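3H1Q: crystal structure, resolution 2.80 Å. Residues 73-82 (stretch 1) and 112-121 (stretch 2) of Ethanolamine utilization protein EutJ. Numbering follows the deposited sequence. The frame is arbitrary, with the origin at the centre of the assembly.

Stretch 1 (73-82) AIQIVRELKA
Stretch 2, residues 112-121: GHVVAGAGLE

Residues 73-82 of EutJ lie within a continuous helix. Stretch 2 begins within a second helix, whose last turn closes in a Schellman motif before the chain becomes extended at E121. The helix axes approach to 8.7 Å, with 49° between their N-to-C directions and a signed crossing angle of -49°. Register is set by two CA pairs four residues apart: I74 CA to V114 CA at 5.3 Å and R78 CA to A118 CA at 5.0 Å. The contact buries 471 Å² in total.

Backbone hydrogen bonds define each partner internally. Stretch 1 repeats the i to i-4 pattern, as in V77 N to A73 O (2.8 Å) and K81 N to V77 O (2.8 Å). In stretch 2, A116 N to G112 O (2.8 Å) and G117 N to H113 O (2.7 Å) continue the helix to the Schellman motif, in which L120 N reaches V115 O (3.0 Å) and G119 N reaches A116 O (2.8 Å). G119 has phi/psi of 103/31; a CB there would jam against the carbonyl oxygen of A118, so glycine fits. L120 then extends at -121/120.

No hydrogen bond crosses between the stretches; apolar packing does the work. V114, chi1 t, points toward stretch 1, and its CG1 meets A73 CB at 3.4 Å, I74 CG1 at 3.5 Å and V77 CG2 at 3.7 Å. A compact branched side chain thus fills the space beside three residues. The CA-to-CB bond of I74 (m, t) points sideways to stretch 2, yet its side chain still reaches V114. V77, chi1 t, points toward stretch 2 and sets CG1 3.2 Å from A118 CB, a tight contact, and 4.4 Å from L120 CD1. The methyl of buried A118 also lies 3.5 Å from R78 CG, so a small side chain suits this crowded position.

Other contacts set aliphatic carbons against backbone oxygens or side-chain carbons. I74 CG2 lies 3.4 Å from G117 O. An ideal CB on G117 would stand 2.7 Å from I74 CD1, a clash that the glycine avoids. K81 points toward stretch 2, with chi1 and chi2 t, chi3 105° and chi4 p. Its long chain places CD 3.7 Å from L120 CG and CE 3.3 Å from A118 O, while NZ is hydrogen-bonded elsewhere in the structure. L120 (m, t) is buried and points toward stretch 1. The CA-to-CB bond of R78 (m, t, p, chi4 97°) points sideways, and its CD lies 4.0 Å from G117 O; its methylenes pack while the residue as a whole remains exposed.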

# COMPACT_ATOMS: atom_id res chain seq x y z
N ALA A 73 3.94 -16.70 -3.49
CA ALA A 73 4.59 -15.59 -2.82
C ALA A 73 6.09 -15.62 -3.06
O ALA A 73 6.65 -14.67 -3.66
CB ALA A 73 4.28 -15.59 -1.34
N ILE A 74 6.73 -16.72 -2.62
CA ILE A 74 8.19 -16.86 -2.60
C ILE A 74 8.76 -16.72 -3.99
O ILE A 74 9.74 -15.98 -4.21
CB ILE A 74 8.58 -18.18 -1.95
CG1 ILE A 74 8.27 -18.10 -0.45
CG2 ILE A 74 10.05 -18.50 -2.17
CD1 ILE A 74 8.50 -19.38 0.30
N GLN A 75 8.12 -17.38 -4.95
CA GLN A 75 8.43 -17.14 -6.36
C GLN A 75 8.49 -15.65 -6.71
O GLN A 75 9.48 -15.20 -7.32
CB GLN A 75 7.41 -17.81 -7.26
CG GLN A 75 7.87 -19.11 -7.89
CD GLN A 75 6.82 -20.20 -7.72
OE1 GLN A 75 6.43 -20.53 -6.59
NE2 GLN A 75 6.34 -20.76 -8.84
N ILE A 76 7.43 -14.90 -6.34
CA ILE A 76 7.32 -13.45 -6.61
C ILE A 76 8.43 -12.69 -5.86
O ILE A 76 9.25 -12.02 -6.49
CB ILE A 76 5.91 -12.83 -6.27
CG1 ILE A 76 4.77 -13.49 -7.06
CG2 ILE A 76 5.91 -11.30 -6.48
CD1 ILE A 76 4.90 -13.39 -8.58
N VAL A 77 8.48 -12.81 -4.54
CA VAL A 77 9.58 -12.15 -3.84
C VAL A 77 10.92 -12.51 -4.47
O VAL A 77 11.75 -11.65 -4.75
CB VAL A 77 9.61 -12.48 -2.39
CG1 VAL A 77 10.82 -11.85 -1.72
CG2 VAL A 77 8.31 -12.03 -1.77
N ARG A 78 11.14 -13.81 -4.71
CA ARG A 78 12.38 -14.21 -5.36
C ARG A 78 12.59 -13.46 -6.66
O ARG A 78 13.66 -12.91 -6.86
CB ARG A 78 12.48 -15.71 -5.50
CG ARG A 78 12.99 -16.29 -4.22
CD ARG A 78 13.08 -17.79 -4.25
NE ARG A 78 13.92 -18.28 -5.33
CZ ARG A 78 15.19 -18.63 -5.20
NH1 ARG A 78 15.80 -18.52 -4.02
NH2 ARG A 78 15.86 -19.06 -6.27
N GLU A 79 11.58 -13.40 -7.52
CA GLU A 79 11.80 -12.80 -8.84
C GLU A 79 12.07 -11.28 -8.75
O GLU A 79 12.87 -10.72 -9.53
CB GLU A 79 10.71 -13.19 -9.86
CG GLU A 79 9.41 -12.40 -9.84
CD GLU A 79 8.19 -13.21 -10.41
OE1 GLU A 79 7.82 -14.29 -9.84
OE2 GLU A 79 7.59 -12.74 -11.43
N LEU A 80 11.43 -10.64 -7.75
CA LEU A 80 11.64 -9.24 -7.46
C LEU A 80 13.06 -9.01 -6.97
O LEU A 80 13.79 -8.21 -7.58
CB LEU A 80 10.62 -8.73 -6.44
CG LEU A 80 9.14 -8.85 -6.81
CD1 LEU A 80 8.33 -8.28 -5.70
CD2 LEU A 80 8.78 -8.16 -8.13
N LYS A 81 13.45 -9.71 -5.91
CA LYS A 81 14.81 -9.62 -5.38
C LYS A 81 15.84 -9.71 -6.48
O LYS A 81 16.85 -9.00 -6.45
CB LYS A 81 15.09 -10.72 -4.39
CG LYS A 81 16.33 -10.49 -3.57
CD LYS A 81 16.37 -11.40 -2.37
CE LYS A 81 17.36 -12.53 -2.56
NZ LYS A 81 18.74 -12.10 -2.22
N ALA A 82 15.59 -10.55 -7.46
CA ALA A 82 16.57 -10.74 -8.51
C ALA A 82 16.54 -9.59 -9.48
O ALA A 82 17.57 -9.20 -9.98
CB ALA A 82 16.33 -12.02 -9.22
N GLY A 112 7.05 -13.27 7.26
CA GLY A 112 8.46 -13.49 7.53
C GLY A 112 9.00 -14.68 6.75
O GLY A 112 9.99 -14.56 6.04
N HIS A 113 8.33 -15.83 6.87
CA HIS A 113 8.74 -17.00 6.13
C HIS A 113 8.78 -16.86 4.62
O HIS A 113 9.65 -17.46 4.01
CB HIS A 113 7.95 -18.23 6.55
CG HIS A 113 8.24 -18.66 7.96
ND1 HIS A 113 7.45 -18.29 9.03
CD2 HIS A 113 9.26 -19.38 8.47
CE1 HIS A 113 7.95 -18.79 10.14
NE2 HIS A 113 9.06 -19.45 9.83
N VAL A 114 7.89 -16.09 3.99
CA VAL A 114 8.10 -15.81 2.56
C VAL A 114 9.44 -15.07 2.40
O VAL A 114 10.21 -15.39 1.51
CB VAL A 114 6.92 -15.06 1.84
CG1 VAL A 114 7.19 -14.92 0.34
CG2 VAL A 114 5.62 -15.79 1.98
N VAL A 115 9.73 -14.14 3.31
CA VAL A 115 10.90 -13.25 3.16
C VAL A 115 12.19 -14.06 3.32
O VAL A 115 13.09 -13.99 2.49
CB VAL A 115 10.82 -12.06 4.15
N ALA A 116 12.21 -14.84 4.40
CA ALA A 116 13.25 -15.85 4.68
C ALA A 116 13.34 -16.83 3.53
O ALA A 116 14.42 -17.03 2.98
CB ALA A 116 12.95 -16.57 5.97
N GLY A 117 12.21 -17.39 3.12
CA GLY A 117 12.16 -18.26 1.96
C GLY A 117 12.64 -17.67 0.64
O GLY A 117 12.92 -18.40 -0.28
N ALA A 118 12.70 -16.34 0.51
CA ALA A 118 13.24 -15.75 -0.73
C ALA A 118 14.73 -15.43 -0.58
O ALA A 118 15.41 -15.02 -1.52
CB ALA A 118 12.44 -14.56 -1.18
N GLY A 119 15.24 -15.65 0.63
CA GLY A 119 16.64 -15.57 0.87
C GLY A 119 17.01 -14.30 1.55
O GLY A 119 18.13 -13.79 1.37
N LEU A 120 16.08 -13.79 2.36
CA LEU A 120 16.28 -12.55 3.08
C LEU A 120 16.16 -12.82 4.57
O LEU A 120 15.11 -13.28 5.02
CB LEU A 120 15.25 -11.52 2.62
CG LEU A 120 15.46 -11.05 1.17
CD1 LEU A 120 14.26 -10.34 0.57
CD2 LEU A 120 16.69 -10.17 1.09
N GLU A 121 17.22 -12.55 5.33
CA GLU A 121 17.11 -12.68 6.78
C GLU A 121 16.14 -11.62 7.23
O GLU A 121 16.31 -10.43 6.92
CB GLU A 121 18.45 -12.53 7.51
CG GLU A 121 19.67 -12.60 6.60
CD GLU A 121 20.87 -13.30 7.24
OE1 GLU A 121 20.69 -13.91 8.34
OE2 GLU A 121 21.99 -13.24 6.65